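Local coordinates for 2-hydroxyhepta-2,4-diene-1,7-dioate isomerase (PDB 3QDF), which probably isomerises 2-hydroxyhepta-2,4-diene-1,7-dioate to 2-oxohept-3-enedioate in homoprotocatechuate degradation, as a metal-binding member of the fumarylacetoacetate hydrolase family, at residues 65-70 with 231-236; 103-108 with 257-262; 117-122 with 238-243; 121-126 with 150-155. One frame throughout, in Å; residues are numbered along the deposited sequence.

Interaction 1. Residues 65-70 with 231-236; sequences SKVVCV and LILTGT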
loop_
_atom_site.group_PDB
_atom_site.type_symbol
_atom_site.label_atom_id
_atom_site.label_comp_id
_atom_site.label_asym_id
_atom_site.label_seq_id
_atom_site.Cartn_x
_atom_site.Cartn_y
_atom_site.Cartn_z
ATOM N N SER A 65 2.168 -10.584 6.481
ATOM C CA SER A 65 3.090 -11.035 7.514
ATOM C C SER A 65 4.251 -10.060 7.666
ATOM O O SER A 65 4.838 -9.929 8.754
ATOM C CB SER A 65 3.618 -12.455 7.244
ATOM O OG SER A 65 4.682 -12.451 6.284
ATOM N N LYS A 66 4.599 -9.390 6.576
ATOM C CA LYS A 66 5.665 -8.404 6.618
ATOM C C LYS A 66 5.479 -7.437 5.485
ATOM O O LYS A 66 4.832 -7.744 4.496
ATOM C CB LYS A 66 7.059 -9.048 6.547
ATOM C CG LYS A 66 7.302 -9.917 5.265
ATOM C CD LYS A 66 8.747 -10.459 5.323
ATOM C CE LYS A 66 9.061 -11.471 4.221
ATOM N NZ LYS A 66 8.238 -12.728 4.399
ATOM N N VAL A 67 6.079 -6.267 5.646
ATOM C CA VAL A 67 6.069 -5.241 4.636
ATOM C C VAL A 67 7.513 -4.987 4.255
ATOM O O VAL A 67 8.279 -4.474 5.065
ATOM C CB VAL A 67 5.421 -3.936 5.199
ATOM C CG1 VAL A 67 5.390 -2.836 4.126
ATOM C CG2 VAL A 67 4.010 -4.235 5.737
ATOM N N VAL A 68 7.903 -5.353 3.034
ATOM C CA VAL A 68 9.302 -5.161 2.607
ATOM C C VAL A 68 9.272 -3.924 1.733
ATOM O O VAL A 68 8.333 -3.736 0.951
ATOM C CB VAL A 68 9.873 -6.372 1.835
ATOM C CG1 VAL A 68 11.402 -6.286 1.746
ATOM C CG2 VAL A 68 9.489 -7.686 2.511
ATOM N N CYS A 69 10.267 -3.055 1.883
ATOM C CA CYS A 69 10.238 -1.761 1.239
ATOM C C CYS A 69 11.545 -1.427 0.548
ATOM O O CYS A 69 12.629 -1.835 0.980
ATOM C CB CYS A 69 9.979 -0.662 2.256
ATOM S SG CYS A 69 8.571 -0.907 3.300
ATOM N N VAL A 70 11.439 -0.603 -0.487
ATOM C CA VAL A 70 12.591 -0.210 -1.260
ATOM C C VAL A 70 12.887 1.269 -0.960
ATOM O O VAL A 70 11.972 2.093 -0.916
ATOM C CB VAL A 70 12.343 -0.482 -2.771
ATOM C CG1 VAL A 70 13.527 -0.021 -3.618
ATOM C CG2 VAL A 70 12.073 -1.987 -3.004
ATOM N N LEU A 231 3.423 -7.526 1.597
ATOM C CA LEU A 231 3.410 -6.276 0.878
ATOM C C LEU A 231 4.815 -5.851 0.562
ATOM O O LEU A 231 5.721 -6.022 1.383
ATOM C CB LEU A 231 2.795 -5.216 1.768
ATOM C CG LEU A 231 1.289 -5.087 1.676
ATOM C CD1 LEU A 231 0.786 -4.472 3.002
ATOM C CD2 LEU A 231 0.975 -4.186 0.454
ATOM N N ILE A 232 5.004 -5.312 -0.641
ATOM C CA ILE A 232 6.255 -4.689 -1.004
ATOM C C ILE A 232 5.988 -3.241 -1.433
ATOM O O ILE A 232 5.276 -2.999 -2.422
ATOM C CB ILE A 232 6.979 -5.434 -2.153
ATOM C CG1 ILE A 232 7.334 -6.884 -1.745
ATOM C CG2 ILE A 232 8.244 -4.659 -2.553
ATOM C CD1 ILE A 232 7.765 -7.765 -2.912
ATOM N N LEU A 233 6.558 -2.282 -0.696
ATOM C CA LEU A 233 6.497 -0.862 -1.089
ATOM C C LEU A 233 7.688 -0.524 -1.977
ATOM O O LEU A 233 8.847 -0.680 -1.562
ATOM C CB LEU A 233 6.468 0.045 0.135
ATOM C CG LEU A 233 5.406 -0.170 1.226
ATOM C CD1 LEU A 233 5.494 1.018 2.229
ATOM C CD2 LEU A 233 3.995 -0.315 0.641
ATOM N N THR A 234 7.410 -0.015 -3.169
ATOM C CA THR A 234 8.414 0.059 -4.234
ATOM C C THR A 234 9.173 1.390 -4.349
ATOM O O THR A 234 9.911 1.609 -5.322
ATOM C CB THR A 234 7.803 -0.297 -5.583
ATOM O OG1 THR A 234 6.865 0.714 -5.970
ATOM C CG2 THR A 234 7.091 -1.666 -5.512
ATOM N N GLY A 235 9.009 2.260 -3.352
ATOM C CA GLY A 235 9.768 3.519 -3.292
ATOM C C GLY A 235 8.855 4.674 -3.644
ATOM O O GLY A 235 7.764 4.465 -4.175
ATOM N N THR A 236 9.292 5.886 -3.321
ATOM C CA THR A 236 8.485 7.067 -3.520
ATOM C C THR A 236 9.192 8.040 -4.482
ATOM O O THR A 236 10.444 8.161 -4.455
ATOM C CB THR A 236 8.172 7.757 -2.151
ATOM O OG1 THR A 236 7.039 8.631 -2.285
ATOM C CG2 THR A 236 9.384 8.568 -1.630
#
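Val68 is held between Leu231 and Leu233 in a short parallel beta ladder, in the fumarylacetoacetate hydrolase C-terminal family region. The strand axes come within 4.5 Å and run parallel, their directions 19° apart. Four backbone hydrogen bonds run along the ladder: Leu231 N to Lys66 O (3.2 Å), Val68 N to Leu231 O (2.8 Å), Leu233 N to Val68 O (2.8 Å) and Val70 N to Leu233 O (2.8 Å). The longest of them lies at the N-terminal end of the ladder. CA-H...O contacts fill the gaps between them, the shortest being Ile232 CA to Val68 O at 3.0 Å.

Side chains pack on both faces. Val67, Cys69, Leu231 and Leu233 share one face, where Val67 CG1, anti to its backbone N, reaches Leu233 CG at 3.9 Å. On the opposite face Val68 and Ile232 pack against helix 213-223, both touching Ile220. Strand 67-70 is flanked on its other edge by 94-97, and strand 231-233 by 118-128, where Leu233 touches the zinc ligand Glu123.

Past the strands, Thr234 OG1 bonds to Leu124 O and Gly235 N to Glu123 OE1. Cys69 SG, anti to its own carbonyl carbon (chi1 -52°), rests 3.8 Å from Leu233 CD1.

Interaction 2. Residues 103-108 with 257-262; sequences VGPNVP and GTLTNP. With EDO (1,2-ethanediol), chain E.
The carboxamide of Asn261 reaches into the type II beta turn Gly104-Val107 and binds both of its ends through one nitrogen. Asn261 ND2 donates to Val107 O at 2.8 Å, a nearly straight bond (165°) on a lone pair in the carbonyl plane. Its second bond, from Asn261 ND2 to Gly104 O, is longer at 3.1 Å and more bent, with the donor tilted from the carbonyl plane. Both acceptors lie close to the plane of the amide, so the two bonds help hold it in one rotation. A third hydrogen bond joins the backbones: Asn106 N, at the third position of the turn, donates to Thr260 O at 2.7 Å. Within the turn itself the Val107 N to Gly104 O bond is weak.

Apolar contacts accompany these bonds. Leu259 CD1 touches Pro105 CA at 4.0 Å, and the rings of Pro108 and Pro262 meet CG to CG, also at 4.0 Å. Farther along the strand, Thr258 N donates to O2 of a 1,2-ethanediol, probably from the crystallisation liquor.

Strand 248-253 pairs with the other edge of 257-265, and Thr260 OG1 bonds there to Ser250 OG. The contact is a beta turn braced by an asparagine side chain, linking strand 102-103 to 109-111, which joins 257-265 in parallel.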
loop_
_atom_site.group_PDB
_atom_site.type_symbol
_atom_site.label_atom_id
_atom_site.label_comp_id
_atom_site.label_asym_id
_atom_site.label_seq_id
_atom_site.Cartn_x
_atom_site.Cartn_y
_atom_site.Cartn_z
ATOM N N VAL A 103 -2.374 0.440 8.498
ATOM C CA VAL A 103 -3.797 0.770 8.690
ATOM C C VAL A 103 -4.454 0.810 7.320
ATOM O O VAL A 103 -3.758 0.941 6.314
ATOM C CB VAL A 103 -4.024 2.138 9.393
ATOM C CG1 VAL A 103 -3.493 2.100 10.814
ATOM C CG2 VAL A 103 -3.393 3.280 8.609
ATOM N N GLY A 104 -5.785 0.708 7.300
ATOM C CA GLY A 104 -6.530 0.784 6.067
ATOM C C GLY A 104 -6.904 2.198 5.678
ATOM O O GLY A 104 -6.476 3.174 6.311
ATOM N N PRO A 105 -7.689 2.327 4.598
ATOM C CA PRO A 105 -8.197 3.605 4.145
ATOM C C PRO A 105 -8.958 4.325 5.243
ATOM O O PRO A 105 -9.679 3.676 6.015
ATOM C CB PRO A 105 -9.188 3.223 3.043
ATOM C CG PRO A 105 -8.775 1.933 2.596
ATOM C CD PRO A 105 -8.081 1.227 3.705
ATOM N N ASN A 106 -8.761 5.643 5.318
ATOM C CA ASN A 106 -9.507 6.543 6.214
ATOM C C ASN A 106 -9.171 6.402 7.701
ATOM O O ASN A 106 -9.783 7.050 8.543
ATOM C CB ASN A 106 -11.034 6.438 5.972
ATOM C CG ASN A 106 -11.404 6.535 4.488
ATOM O OD1 ASN A 106 -11.879 5.567 3.885
ATOM N ND2 ASN A 106 -11.181 7.692 3.902
ATOM N N VAL A 107 -8.178 5.582 8.030
ATOM C CA VAL A 107 -7.761 5.441 9.427
ATOM C C VAL A 107 -6.676 6.485 9.701
ATOM O O VAL A 107 -5.787 6.659 8.864
ATOM C CB VAL A 107 -7.243 4.022 9.727
ATOM C CG1 VAL A 107 -6.767 3.914 11.182
ATOM C CG2 VAL A 107 -8.361 2.981 9.460
ATOM N N PRO A 108 -6.763 7.206 10.857
ATOM C CA PRO A 108 -5.763 8.246 11.121
ATOM C C PRO A 108 -4.312 7.732 11.239
ATOM O O PRO A 108 -4.067 6.673 11.804
ATOM C CB PRO A 108 -6.230 8.877 12.456
ATOM C CG PRO A 108 -7.706 8.567 12.548
ATOM C CD PRO A 108 -7.836 7.190 11.870
ATOM N N GLY A 257 -6.737 3.530 -7.720
ATOM C CA GLY A 257 -7.668 4.332 -6.946
ATOM C C GLY A 257 -6.917 5.302 -6.076
ATOM O O GLY A 257 -5.798 5.730 -6.410
ATOM N N THR A 258 -7.526 5.627 -4.949
ATOM C CA THR A 258 -6.998 6.636 -4.064
ATOM C C THR A 258 -7.002 6.104 -2.640
ATOM O O THR A 258 -8.029 5.632 -2.141
ATOM C CB THR A 258 -7.837 7.932 -4.167
ATOM O OG1 THR A 258 -7.738 8.433 -5.508
ATOM C CG2 THR A 258 -7.345 9.010 -3.193
ATOM N N LEU A 259 -5.833 6.190 -2.006
ATOM C CA LEU A 259 -5.684 5.907 -0.596
ATOM C C LEU A 259 -5.648 7.229 0.175
ATOM O O LEU A 259 -4.759 8.041 -0.054
ATOM C CB LEU A 259 -4.400 5.089 -0.352
ATOM C CG LEU A 259 -3.941 4.827 1.096
ATOM C CD1 LEU A 259 -4.949 4.008 1.872
ATOM C CD2 LEU A 259 -2.623 4.080 1.078
ATOM N N THR A 260 -6.606 7.415 1.092
ATOM C CA THR A 260 -6.755 8.656 1.853
ATOM C C THR A 260 -6.729 8.405 3.346
ATOM O O THR A 260 -7.426 7.519 3.828
ATOM C CB THR A 260 -8.089 9.355 1.504
ATOM O OG1 THR A 260 -8.119 9.622 0.103
ATOM C CG2 THR A 260 -8.259 10.653 2.265
ATOM N N ASN A 261 -5.937 9.187 4.072
ATOM C CA ASN A 261 -5.861 9.090 5.523
ATOM C C ASN A 261 -5.762 10.431 6.199
ATOM O O ASN A 261 -4.952 11.277 5.786
ATOM C CB ASN A 261 -4.652 8.270 5.981
ATOM C CG ASN A 261 -4.661 6.891 5.422
ATOM O OD1 ASN A 261 -4.182 6.651 4.292
ATOM N ND2 ASN A 261 -5.200 5.963 6.189
ATOM N N PRO A 262 -6.557 10.619 7.272
ATOM C CA PRO A 262 -6.353 11.806 8.077
ATOM C C PRO A 262 -5.079 11.669 8.938
ATOM O O PRO A 262 -4.485 10.582 9.025
ATOM C CB PRO A 262 -7.638 11.889 8.925
ATOM C CG PRO A 262 -8.119 10.476 9.056
ATOM C CD PRO A 262 -7.584 9.716 7.834
HETATM C C1 EDO E . -11.391 5.738 -2.541
HETATM O O1 EDO E . -11.514 4.576 -1.707
HETATM C C2 EDO E . -11.648 5.307 -3.983
HETATM O O2 EDO E . -10.432 5.089 -4.723
#

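Interaction 3. Residues 117-122 with 238-243; sequences PVHFEG and AGVGPI. With ZN (zinc ion), chain B; EDO (1,2-ethanediol), chain D.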
loop_
_atom_site.group_PDB
_atom_site.type_symbol
_atom_site.label_atom_id
_atom_site.label_comp_id
_atom_site.label_asym_id
_atom_site.label_seq_id
_atom_site.Cartn_x
_atom_site.Cartn_y
_atom_site.Cartn_z
ATOM N N PRO A 117 10.493 16.425 11.422
ATOM C CA PRO A 117 9.307 16.311 10.570
ATOM C C PRO A 117 8.922 14.847 10.248
ATOM O O PRO A 117 9.794 14.026 9.961
ATOM C CB PRO A 117 9.745 17.013 9.283
ATOM C CG PRO A 117 11.242 16.775 9.213
ATOM C CD PRO A 117 11.713 16.754 10.653
ATOM N N VAL A 118 7.628 14.541 10.303
ATOM C CA VAL A 118 7.117 13.267 9.791
ATOM C C VAL A 118 6.630 13.454 8.346
ATOM O O VAL A 118 5.811 14.332 8.074
ATOM C CB VAL A 118 5.977 12.675 10.674
ATOM C CG1 VAL A 118 5.506 11.326 10.107
ATOM C CG2 VAL A 118 6.441 12.503 12.114
ATOM N N HIS A 119 7.137 12.620 7.440
ATOM C CA HIS A 119 6.813 12.695 6.017
ATOM C C HIS A 119 5.864 11.601 5.572
ATOM O O HIS A 119 5.938 10.465 6.059
ATOM C CB HIS A 119 8.090 12.585 5.166
ATOM C CG HIS A 119 8.912 13.835 5.143
ATOM N ND1 HIS A 119 9.881 14.067 4.191
ATOM C CD2 HIS A 119 8.900 14.931 5.942
ATOM C CE1 HIS A 119 10.442 15.248 4.412
ATOM N NE2 HIS A 119 9.863 15.793 5.469
ATOM N N PHE A 120 4.997 11.950 4.624
ATOM C CA PHE A 120 4.275 10.975 3.816
ATOM C C PHE A 120 5.238 10.488 2.721
ATOM O O PHE A 120 6.226 11.161 2.402
ATOM C CB PHE A 120 3.034 11.609 3.176
ATOM C CG PHE A 120 3.366 12.723 2.207
ATOM C CD1 PHE A 120 3.762 12.439 0.904
ATOM C CD2 PHE A 120 3.356 14.058 2.628
ATOM C CE1 PHE A 120 4.103 13.458 0.028
ATOM C CE2 PHE A 120 3.702 15.084 1.752
ATOM C CZ PHE A 120 4.075 14.780 0.452
ATOM N N GLU A 121 4.965 9.318 2.163
ATOM C CA GLU A 121 5.636 8.868 0.949
ATOM C C GLU A 121 4.646 7.991 0.205
ATOM O O GLU A 121 4.405 6.865 0.617
ATOM C CB GLU A 121 6.895 8.034 1.250
ATOM C CG GLU A 121 8.059 8.768 1.944
ATOM C CD GLU A 121 9.333 7.924 2.005
ATOM O OE1 GLU A 121 10.439 8.460 2.278
ATOM O OE2 GLU A 121 9.239 6.715 1.753
ATOM N N GLY A 122 4.103 8.503 -0.900
ATOM C CA GLY A 122 3.181 7.731 -1.742
ATOM C C GLY A 122 3.946 6.717 -2.552
ATOM O O GLY A 122 4.951 7.062 -3.172
ATOM N N ALA A 238 9.888 12.046 -6.192
ATOM C CA ALA A 238 10.199 13.369 -5.652
ATOM C C ALA A 238 8.933 14.008 -5.022
ATOM O O ALA A 238 7.782 13.666 -5.376
ATOM C CB ALA A 238 10.779 14.269 -6.765
ATOM N N GLY A 239 9.157 14.918 -4.085
ATOM C CA GLY A 239 8.085 15.734 -3.522
ATOM C C GLY A 239 7.615 15.312 -2.147
ATOM O O GLY A 239 6.562 15.788 -1.678
ATOM N N VAL A 240 8.379 14.430 -1.492
ATOM C CA VAL A 240 8.080 14.053 -0.099
ATOM C C VAL A 240 7.997 15.305 0.759
ATOM O O VAL A 240 8.690 16.272 0.488
ATOM C CB VAL A 240 9.119 13.042 0.517
ATOM C CG1 VAL A 240 8.972 11.691 -0.139
ATOM C CG2 VAL A 240 10.594 13.559 0.387
ATOM N N GLY A 241 7.153 15.283 1.785
ATOM C CA GLY A 241 7.004 16.427 2.679
ATOM C C GLY A 241 6.271 16.129 3.986
ATOM O O GLY A 241 5.777 15.016 4.186
ATOM N N PRO A 242 6.203 17.128 4.881
ATOM C CA PRO A 242 5.706 16.927 6.243
ATOM C C PRO A 242 4.193 16.787 6.322
ATOM O O PRO A 242 3.459 17.343 5.491
ATOM C CB PRO A 242 6.169 18.196 6.982
ATOM C CG PRO A 242 6.220 19.249 5.912
ATOM C CD PRO A 242 6.657 18.519 4.652
ATOM N N ILE A 243 3.741 16.026 7.311
ATOM C CA ILE A 243 2.330 15.973 7.660
ATOM C C ILE A 243 2.191 16.385 9.127
ATOM O O ILE A 243 3.106 16.174 9.927
ATOM C CB ILE A 243 1.694 14.583 7.372
ATOM C CG1 ILE A 243 2.525 13.448 7.991
ATOM C CG2 ILE A 243 1.498 14.374 5.859
ATOM C CD1 ILE A 243 1.881 12.040 7.854
HETATM ZN ZN ZN B . 9.520 4.571 1.047
HETATM C C1 EDO D . 12.315 5.192 1.563
HETATM O O1 EDO D . 11.463 5.138 0.398
HETATM C C2 EDO D . 13.251 6.408 1.586
HETATM O O2 EDO D . 13.301 6.976 2.914
HETATM O O HOH W 1 5.671 16.379 11.005
HETATM O O HOH W 2 9.670 2.395 0.400
#
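Gly241 lies against the rings of both His119 and Phe120. Its CA stands 3.9 Å from the centroid of the His119 ring, almost exactly on the normal, a CH-pi contact over the face. Gly241 N lies over a face of the Phe120 ring, 3.4 Å from CZ. Phe120 reaches it because its CG sits between the backbone N and the carbonyl carbon (chi1 63°). Ile243 CG2 comes to the edge of the same ring, 3.7 Å from Phe120 CD2. Alongside, Glu121 CG touches Val240 CG1 at 3.7 Å. The extended Glu121 chain then carries OE2 to the zinc ion at 2.3 Å. Glu121 is one of the three carboxylate ligands of this site, with Glu123 and Asp152, and the contact packs the strand leading into it.

The backbones meet as an antiparallel, non-hydrogen-bonded pair at His119 and Pro242, though end to end the segments run 124° apart. Ile243 N donates to Val118 O at 2.8 Å, and Phe120 N to Gly241 O at 3.2 Å. The CA-H of His119 is also directed at Gly241 O. One water links the two backbones, donating to Ile243 O and accepting from Val118 N.

At the metal end, Glu121 OE1 forms a salt bridge with Arg156. Around the contact, strand 144-155 pairs with the other edge of 118-128, with Val153 touching both Val118 and Ile243. Phe120 packs on strands 191-196 and 199-205, while Val118 and Ile243 also meet strand 109-111.

Interaction 4. Residues 121-126 with 150-155; sequences EGELAI and GNDVSA. With ZN (zinc ion), chain B; EDO (1,2-ethanediol), chain D.
Glu121 OE2 and Asp152 OD2 come within 2.9 Å of each other because both bind the zinc ion, which they hold with Glu123 at the end of an antiparallel beta pairing. The tight part is the backbone ladder. Gly150 N donates to Glu123 O at 2.8 Å in a nearly straight bond (176°), and Glu123 N returns one to Gly150 O. Asp152 N donates to Glu121 O at 2.8 Å on a lone pair. Asn151 adds a side-chain bond, its OD1 accepting from Glu121 N at 2.9 Å with the donor tilted from the carboxamide plane.

At the metal, Glu123 OE2 binds zinc at 2.0 Å and Asp152 OD2 at 2.1 Å. Asp152 CG is anti to its backbone N (chi1 -176°), which brings OD2 to the metal. The carboxylate plane of Asp152 stands nearly perpendicular to those of both glutamates.

Elsewhere the packing is looser: Ala125 CB approaches Gly150 N only to 4.1 Å, and Ser154 OG, which bonds to Asp152 O, merely packs near Glu121 CD. The remaining two zinc ligands are not protein atoms: O1 of a 1,2-ethanediol, probably from the crystallisation liquor, and a water that donates at 2.6 Å to Glu123 OE1, an oxygen that Gly235 N also reaches.

Asp152 OD1 forms a salt bridge with Lys97, and Lys169 NZ bonds to OD2. These cations probably offset the crowded carboxylates, and the diol and water positions are consistent with a place where substrate oxygens could reach the metal.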
loop_
_atom_site.group_PDB
_atom_site.type_symbol
_atom_site.label_atom_id
_atom_site.label_comp_id
_atom_site.label_asym_id
_atom_site.label_seq_id
_atom_site.Cartn_x
_atom_site.Cartn_y
_atom_site.Cartn_z
ATOM N N GLU A 121 4.965 9.318 2.163
ATOM C CA GLU A 121 5.636 8.868 0.949
ATOM C C GLU A 121 4.646 7.991 0.205
ATOM O O GLU A 121 4.405 6.865 0.617
ATOM C CB GLU A 121 6.895 8.034 1.250
ATOM C CG GLU A 121 8.059 8.768 1.944
ATOM C CD GLU A 121 9.333 7.924 2.005
ATOM O OE1 GLU A 121 10.439 8.460 2.278
ATOM O OE2 GLU A 121 9.239 6.715 1.753
ATOM N N GLY A 122 4.103 8.503 -0.900
ATOM C CA GLY A 122 3.181 7.731 -1.742
ATOM C C GLY A 122 3.946 6.717 -2.552
ATOM O O GLY A 122 4.951 7.062 -3.172
ATOM N N GLU A 123 3.478 5.460 -2.544
ATOM C CA GLU A 123 4.184 4.371 -3.221
ATOM C C GLU A 123 3.247 3.338 -3.821
ATOM O O GLU A 123 2.216 2.961 -3.216
ATOM C CB GLU A 123 5.140 3.652 -2.250
ATOM C CG GLU A 123 5.969 4.611 -1.416
ATOM C CD GLU A 123 7.232 4.029 -0.818
ATOM O OE1 GLU A 123 7.547 2.811 -0.985
ATOM O OE2 GLU A 123 7.916 4.827 -0.145
ATOM N N LEU A 124 3.632 2.843 -4.996
ATOM C CA LEU A 124 3.007 1.652 -5.553
ATOM C C LEU A 124 3.352 0.451 -4.665
ATOM O O LEU A 124 4.509 0.236 -4.310
ATOM C CB LEU A 124 3.497 1.419 -6.980
ATOM C CG LEU A 124 3.071 0.103 -7.628
ATOM C CD1 LEU A 124 1.584 0.174 -8.048
ATOM C CD2 LEU A 124 4.005 -0.266 -8.823
ATOM N N ALA A 125 2.344 -0.333 -4.313
ATOM C CA ALA A 125 2.579 -1.507 -3.505
ATOM C C ALA A 125 2.279 -2.789 -4.284
ATOM O O ALA A 125 1.259 -2.890 -4.984
ATOM C CB ALA A 125 1.746 -1.443 -2.251
ATOM N N ILE A 126 3.167 -3.762 -4.120
ATOM C CA ILE A 126 2.997 -5.102 -4.663
ATOM C C ILE A 126 2.408 -5.985 -3.579
ATOM O O ILE A 126 2.867 -5.942 -2.432
ATOM C CB ILE A 126 4.352 -5.716 -5.037
ATOM C CG1 ILE A 126 5.104 -4.823 -6.026
ATOM C CG2 ILE A 126 4.179 -7.142 -5.613
ATOM C CD1 ILE A 126 6.618 -5.155 -6.124
ATOM N N GLY A 150 0.531 2.232 -1.037
ATOM C CA GLY A 150 1.066 2.376 0.298
ATOM C C GLY A 150 1.500 3.799 0.578
ATOM O O GLY A 150 1.846 4.566 -0.350
ATOM N N ASN A 151 1.452 4.163 1.864
ATOM C CA ASN A 151 2.011 5.417 2.354
ATOM C C ASN A 151 3.128 5.073 3.333
ATOM O O ASN A 151 2.863 4.684 4.494
ATOM C CB ASN A 151 0.932 6.279 3.049
ATOM C CG ASN A 151 1.402 7.710 3.329
ATOM O OD1 ASN A 151 2.591 7.997 3.311
ATOM N ND2 ASN A 151 0.452 8.610 3.598
ATOM N N ASP A 152 4.375 5.206 2.871
ATOM C CA ASP A 152 5.536 4.888 3.711
ATOM C C ASP A 152 5.841 6.030 4.696
ATOM O O ASP A 152 6.803 6.821 4.523
ATOM C CB ASP A 152 6.748 4.584 2.829
ATOM C CG ASP A 152 7.963 4.163 3.636
ATOM O OD1 ASP A 152 7.800 3.801 4.824
ATOM O OD2 ASP A 152 9.077 4.181 3.082
ATOM N N VAL A 153 5.024 6.131 5.738
ATOM C CA VAL A 153 5.174 7.250 6.681
ATOM C C VAL A 153 6.509 7.145 7.436
ATOM O O VAL A 153 6.890 6.058 7.897
ATOM C CB VAL A 153 3.948 7.366 7.607
ATOM C CG1 VAL A 153 4.062 8.585 8.475
ATOM C CG2 VAL A 153 2.674 7.449 6.769
ATOM N N SER A 154 7.225 8.273 7.529
ATOM C CA SER A 154 8.622 8.270 7.958
ATOM C C SER A 154 8.953 9.473 8.853
ATOM O O SER A 154 8.818 10.640 8.426
ATOM C CB SER A 154 9.548 8.304 6.736
ATOM O OG SER A 154 9.154 7.351 5.748
ATOM N N ALA A 155 9.387 9.182 10.082
ATOM C CA ALA A 155 9.922 10.197 10.990
ATOM C C ALA A 155 11.378 10.514 10.603
ATOM O O ALA A 155 12.306 9.762 10.952
ATOM C CB ALA A 155 9.836 9.708 12.422
HETATM ZN ZN ZN B . 9.520 4.571 1.047
HETATM C C1 EDO D . 12.315 5.192 1.563
HETATM O O1 EDO D . 11.463 5.138 0.398
HETATM C C2 EDO D . 13.251 6.408 1.586
HETATM O O2 EDO D . 13.301 6.976 2.914
HETATM O O HOH W 2 9.670 2.395 0.400
#

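How the interactions relate
Interactions 1 and 4 are buried; interactions 2 and 3 reach the surface. Strand 118-128 serves both 3 and 4, which share Glu121 and the zinc ion, and it also neighbours strand 231-233 of interaction 1, joined through Ile126 N to Ile232 O. Thr236 OG1 bonds to Gly122 O, tying interaction 1 to interactions 3 and 4. Chemistry follows place: parallel backbone bonds with aliphatic packing in 1, carboxylates around zinc in 4, ring faces against a glycine in 3, and a side-chain amide spanning a turn in 2. Interaction 2 joins the turn after strand 102-103 to the separate five-strand sheet, and meets interaction 4 where Leu259 packs on Gly150.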